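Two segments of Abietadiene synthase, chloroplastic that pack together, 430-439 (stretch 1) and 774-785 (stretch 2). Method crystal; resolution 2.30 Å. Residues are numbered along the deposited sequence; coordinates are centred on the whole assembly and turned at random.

Stretch 1 430-439: PRLEARSYIE
Stretch 2 774-785: EHVKNCLFQPVA

Stretch 1 is helical throughout, from Pro430 to Glu439, with phi/psi near -65/-42 in the middle, Pro430 at -41/-52 and Glu439 at -89/-24. Stretch 2 enters as a helix, widens into a pi-type turn at 777-781, and leaves as an extended tail. Gln782 N bonds to Lys777 O at 2.9 Å, which closes the wide turn. Gln782, Pro783 and Val784 then have phi/psi of -68/116, -82/164 and -92/140. The helix axes cross at 78° and approach to 9.4 Å. Two pairs set the register: Arg431 CA lies 6.3 Å from Cys779 CA, and Arg435 CA lies 7.2 Å from Val784 CA. Together the stretches bury 481 Å².

Arg435 is the centre of the contact and has the largest covered area. Its CA-to-CB bond points toward stretch 2. Chi1 to chi3 are all t (-168°, 175°, -155°), so the chain is extended; chi4 is -64°. This reach carries the guanidinium to the backbone carbonyls of Gln782 and Asn778. Arg435 NH1 donates to Gln782 O at 3.1 Å with an angle of 166°. That acceptor lies at the guanidinium edge, near its plane, which suits a straight bond. Arg435 NE lies 2.9 Å from Asn778 O. Asn778 OD1 sits over one face of the guanidinium and Val784 CG1 over the opposite face. The methylenes also pack, with Arg435 CG 3.7 Å from Val784 CG1. Within its own helix, Arg435 NH2 makes a salt bridge to Glu439 OE2 at 3.1 Å; its hydrogen bond is weak.

Asn778 points toward stretch 1 with chi1 m (-70°) and chi2 -47°. Its ND2 donates to Glu774 OE2 at 2.9 Å, one turn back, where Glu774 has chi1 t and chi2 p. The amide is thus tied to its own helix while Asn778 CB packs 3.5 Å from Arg435 CD.

Leu432 supplies the apolar part near Cys779. It is buried, with chi1 m (-63°) and chi2 t (179°). Its CA-to-CB bond points sideways, but its end comes nearer to stretch 2. Leu432 CD2 lies 4.1 Å from Asn778 CB and 4.3 Å from Cys779 CB, and Leu432 CD1 lies 4.2 Å from CG of His775 (chi1 m, chi2 153°). Cys779 has chi1 t (179°), and its SG lies 4.0 Å from Arg431 CB. Arg431 starts toward stretch 2, but chi1 m, chi2 m and chi3 p lead its end away.

At the tail, Ile438 (chi1 m, chi2 t) places CG2 4.0 Å from CB of Val784 (chi1 m). Both branched side chains are buried.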

# COMPACT_ATOMS: atom_id res chain seq x y z
N PRO A 430 -10.34 3.41 -2.36
CA PRO A 430 -10.15 2.03 -2.80
C PRO A 430 -10.19 1.74 -4.31
O PRO A 430 -9.27 1.11 -4.84
CB PRO A 430 -11.23 1.27 -2.03
CG PRO A 430 -11.31 2.03 -0.75
CD PRO A 430 -11.28 3.47 -1.22
N ARG A 431 -11.24 2.18 -4.99
CA ARG A 431 -11.33 1.91 -6.43
C ARG A 431 -10.23 2.62 -7.22
O ARG A 431 -9.64 2.04 -8.13
CB ARG A 431 -12.70 2.32 -6.98
CG ARG A 431 -13.87 1.46 -6.49
CD ARG A 431 -13.85 0.06 -7.11
NE ARG A 431 -12.99 -0.86 -6.38
CZ ARG A 431 -12.76 -2.12 -6.74
NH1 ARG A 431 -13.33 -2.62 -7.83
NH2 ARG A 431 -11.98 -2.88 -5.99
N LEU A 432 -9.95 3.87 -6.87
CA LEU A 432 -8.91 4.61 -7.57
C LEU A 432 -7.52 4.00 -7.35
O LEU A 432 -6.72 3.93 -8.29
CB LEU A 432 -8.93 6.08 -7.14
CG LEU A 432 -10.25 6.79 -7.49
CD1 LEU A 432 -10.23 8.23 -7.01
CD2 LEU A 432 -10.45 6.73 -9.00
N GLU A 433 -7.24 3.56 -6.12
CA GLU A 433 -5.95 2.94 -5.83
C GLU A 433 -5.90 1.59 -6.54
O GLU A 433 -4.88 1.23 -7.12
CB GLU A 433 -5.75 2.71 -4.33
CG GLU A 433 -4.37 2.12 -4.01
CD GLU A 433 -4.07 2.02 -2.51
OE1 GLU A 433 -4.22 3.05 -1.81
OE2 GLU A 433 -3.67 0.93 -2.05
N ALA A 434 -7.00 0.86 -6.51
CA ALA A 434 -7.05 -0.44 -7.15
C ALA A 434 -6.81 -0.30 -8.65
O ALA A 434 -6.11 -1.12 -9.25
CB ALA A 434 -8.39 -1.11 -6.89
N ARG A 435 -7.39 0.73 -9.26
CA ARG A 435 -7.22 0.92 -10.69
C ARG A 435 -5.78 1.25 -10.99
O ARG A 435 -5.20 0.73 -11.95
CB ARG A 435 -8.11 2.05 -11.23
CG ARG A 435 -8.18 2.07 -12.76
CD ARG A 435 -9.15 3.11 -13.27
NE ARG A 435 -9.68 2.81 -14.60
CZ ARG A 435 -8.94 2.74 -15.69
NH1 ARG A 435 -9.50 2.45 -16.86
NH2 ARG A 435 -7.63 2.96 -15.63
N SER A 436 -5.19 2.09 -10.16
CA SER A 436 -3.80 2.50 -10.35
C SER A 436 -2.87 1.28 -10.32
O SER A 436 -2.08 1.06 -11.24
CB SER A 436 -3.39 3.49 -9.25
OG SER A 436 -2.09 4.00 -9.48
N TYR A 437 -2.98 0.48 -9.27
CA TYR A 437 -2.12 -0.68 -9.15
C TYR A 437 -2.37 -1.72 -10.24
O TYR A 437 -1.43 -2.37 -10.71
CB TYR A 437 -2.25 -1.31 -7.77
CG TYR A 437 -1.05 -2.16 -7.41
CD1 TYR A 437 0.24 -1.65 -7.51
CD2 TYR A 437 -1.21 -3.48 -6.99
CE1 TYR A 437 1.35 -2.43 -7.21
CE2 TYR A 437 -0.10 -4.27 -6.69
CZ TYR A 437 1.17 -3.74 -6.80
OH TYR A 437 2.26 -4.51 -6.51
N ILE A 438 -3.62 -1.87 -10.64
CA ILE A 438 -3.96 -2.82 -11.70
C ILE A 438 -3.15 -2.50 -12.95
O ILE A 438 -2.77 -3.39 -13.71
CB ILE A 438 -5.49 -2.77 -12.01
CG1 ILE A 438 -6.25 -3.49 -10.90
CG2 ILE A 438 -5.79 -3.38 -13.38
CD1 ILE A 438 -7.73 -3.57 -11.12
N GLU A 439 -2.86 -1.22 -13.17
CA GLU A 439 -2.09 -0.81 -14.34
C GLU A 439 -0.58 -0.81 -14.13
O GLU A 439 0.17 -0.94 -15.10
CB GLU A 439 -2.54 0.57 -14.82
CG GLU A 439 -3.99 0.58 -15.28
CD GLU A 439 -4.45 1.94 -15.76
OE1 GLU A 439 -4.28 2.92 -15.00
OE2 GLU A 439 -4.99 2.02 -16.88
N GLU A 774 -11.71 13.32 -14.26
CA GLU A 774 -10.80 12.19 -14.41
C GLU A 774 -11.11 11.04 -13.45
O GLU A 774 -11.06 9.87 -13.83
CB GLU A 774 -9.36 12.69 -14.20
CG GLU A 774 -8.26 11.63 -14.30
CD GLU A 774 -8.16 11.01 -15.68
OE1 GLU A 774 -8.28 11.75 -16.68
OE2 GLU A 774 -7.94 9.78 -15.77
N HIS A 775 -11.44 11.37 -12.20
CA HIS A 775 -11.74 10.35 -11.20
C HIS A 775 -13.02 9.61 -11.55
O HIS A 775 -13.09 8.39 -11.44
CB HIS A 775 -11.86 11.00 -9.82
CG HIS A 775 -10.61 11.68 -9.38
ND1 HIS A 775 -10.60 12.74 -8.49
CD2 HIS A 775 -9.31 11.47 -9.72
CE1 HIS A 775 -9.36 13.15 -8.31
NE2 HIS A 775 -8.56 12.40 -9.04
N VAL A 776 -14.02 10.36 -11.99
CA VAL A 776 -15.30 9.79 -12.38
C VAL A 776 -15.10 8.81 -13.52
O VAL A 776 -15.66 7.71 -13.53
CB VAL A 776 -16.28 10.91 -12.81
CG1 VAL A 776 -17.47 10.32 -13.54
CG2 VAL A 776 -16.75 11.67 -11.58
N LYS A 777 -14.28 9.21 -14.49
CA LYS A 777 -14.00 8.36 -15.64
C LYS A 777 -13.31 7.06 -15.21
O LYS A 777 -13.74 5.97 -15.60
CB LYS A 777 -13.12 9.13 -16.63
CG LYS A 777 -12.89 8.42 -17.96
CD LYS A 777 -11.94 9.22 -18.86
CE LYS A 777 -10.54 9.31 -18.26
NZ LYS A 777 -9.61 10.09 -19.12
N ASN A 778 -12.27 7.17 -14.39
CA ASN A 778 -11.51 6.01 -13.92
C ASN A 778 -12.28 5.01 -13.08
O ASN A 778 -11.98 3.82 -13.09
CB ASN A 778 -10.29 6.44 -13.10
CG ASN A 778 -9.23 7.10 -13.94
OD1 ASN A 778 -8.86 6.60 -15.00
ND2 ASN A 778 -8.72 8.23 -13.46
N CYS A 779 -13.27 5.50 -12.34
CA CYS A 779 -14.04 4.64 -11.47
C CYS A 779 -15.30 4.07 -12.09
O CYS A 779 -15.63 2.90 -11.88
CB CYS A 779 -14.39 5.40 -10.18
SG CYS A 779 -15.37 4.49 -8.97
N LEU A 780 -16.00 4.89 -12.87
CA LEU A 780 -17.26 4.44 -13.45
C LEU A 780 -17.35 4.14 -14.94
O LEU A 780 -18.22 3.37 -15.35
CB LEU A 780 -18.36 5.46 -13.10
CG LEU A 780 -18.55 5.87 -11.64
CD1 LEU A 780 -19.63 6.93 -11.56
CD2 LEU A 780 -18.94 4.66 -10.80
N PHE A 781 -16.49 4.73 -15.76
CA PHE A 781 -16.61 4.50 -17.19
C PHE A 781 -15.52 3.69 -17.90
O PHE A 781 -15.81 2.66 -18.49
CB PHE A 781 -16.81 5.84 -17.89
CG PHE A 781 -17.98 6.62 -17.35
CD1 PHE A 781 -19.23 6.02 -17.22
CD2 PHE A 781 -17.83 7.94 -16.94
CE1 PHE A 781 -20.31 6.72 -16.68
CE2 PHE A 781 -18.90 8.65 -16.40
CZ PHE A 781 -20.15 8.03 -16.27
N GLN A 782 -14.29 4.17 -17.84
CA GLN A 782 -13.17 3.49 -18.48
C GLN A 782 -12.88 2.17 -17.75
O GLN A 782 -12.53 2.16 -16.57
CB GLN A 782 -11.93 4.40 -18.42
CG GLN A 782 -10.88 4.10 -19.46
CD GLN A 782 -10.76 5.22 -20.48
OE1 GLN A 782 -10.45 6.36 -20.13
NE2 GLN A 782 -11.02 4.91 -21.74
N PRO A 783 -13.04 1.02 -18.44
CA PRO A 783 -12.77 -0.25 -17.76
C PRO A 783 -11.26 -0.53 -17.80
O PRO A 783 -10.53 0.10 -18.56
CB PRO A 783 -13.56 -1.27 -18.59
CG PRO A 783 -14.60 -0.44 -19.28
CD PRO A 783 -13.81 0.78 -19.67
N VAL A 784 -10.80 -1.46 -16.97
CA VAL A 784 -9.39 -1.81 -16.96
C VAL A 784 -9.14 -2.98 -17.92
O VAL A 784 -9.95 -3.90 -18.01
CB VAL A 784 -8.90 -2.21 -15.54
CG1 VAL A 784 -9.06 -1.05 -14.60
CG2 VAL A 784 -9.67 -3.43 -15.04
N ALA A 785 -8.02 -2.91 -18.64
CA ALA A 785 -7.67 -3.96 -19.60
C ALA A 785 -6.29 -4.54 -19.29
O ALA A 785 -5.62 -5.05 -20.18
CB ALA A 785 -7.69 -3.39 -21.02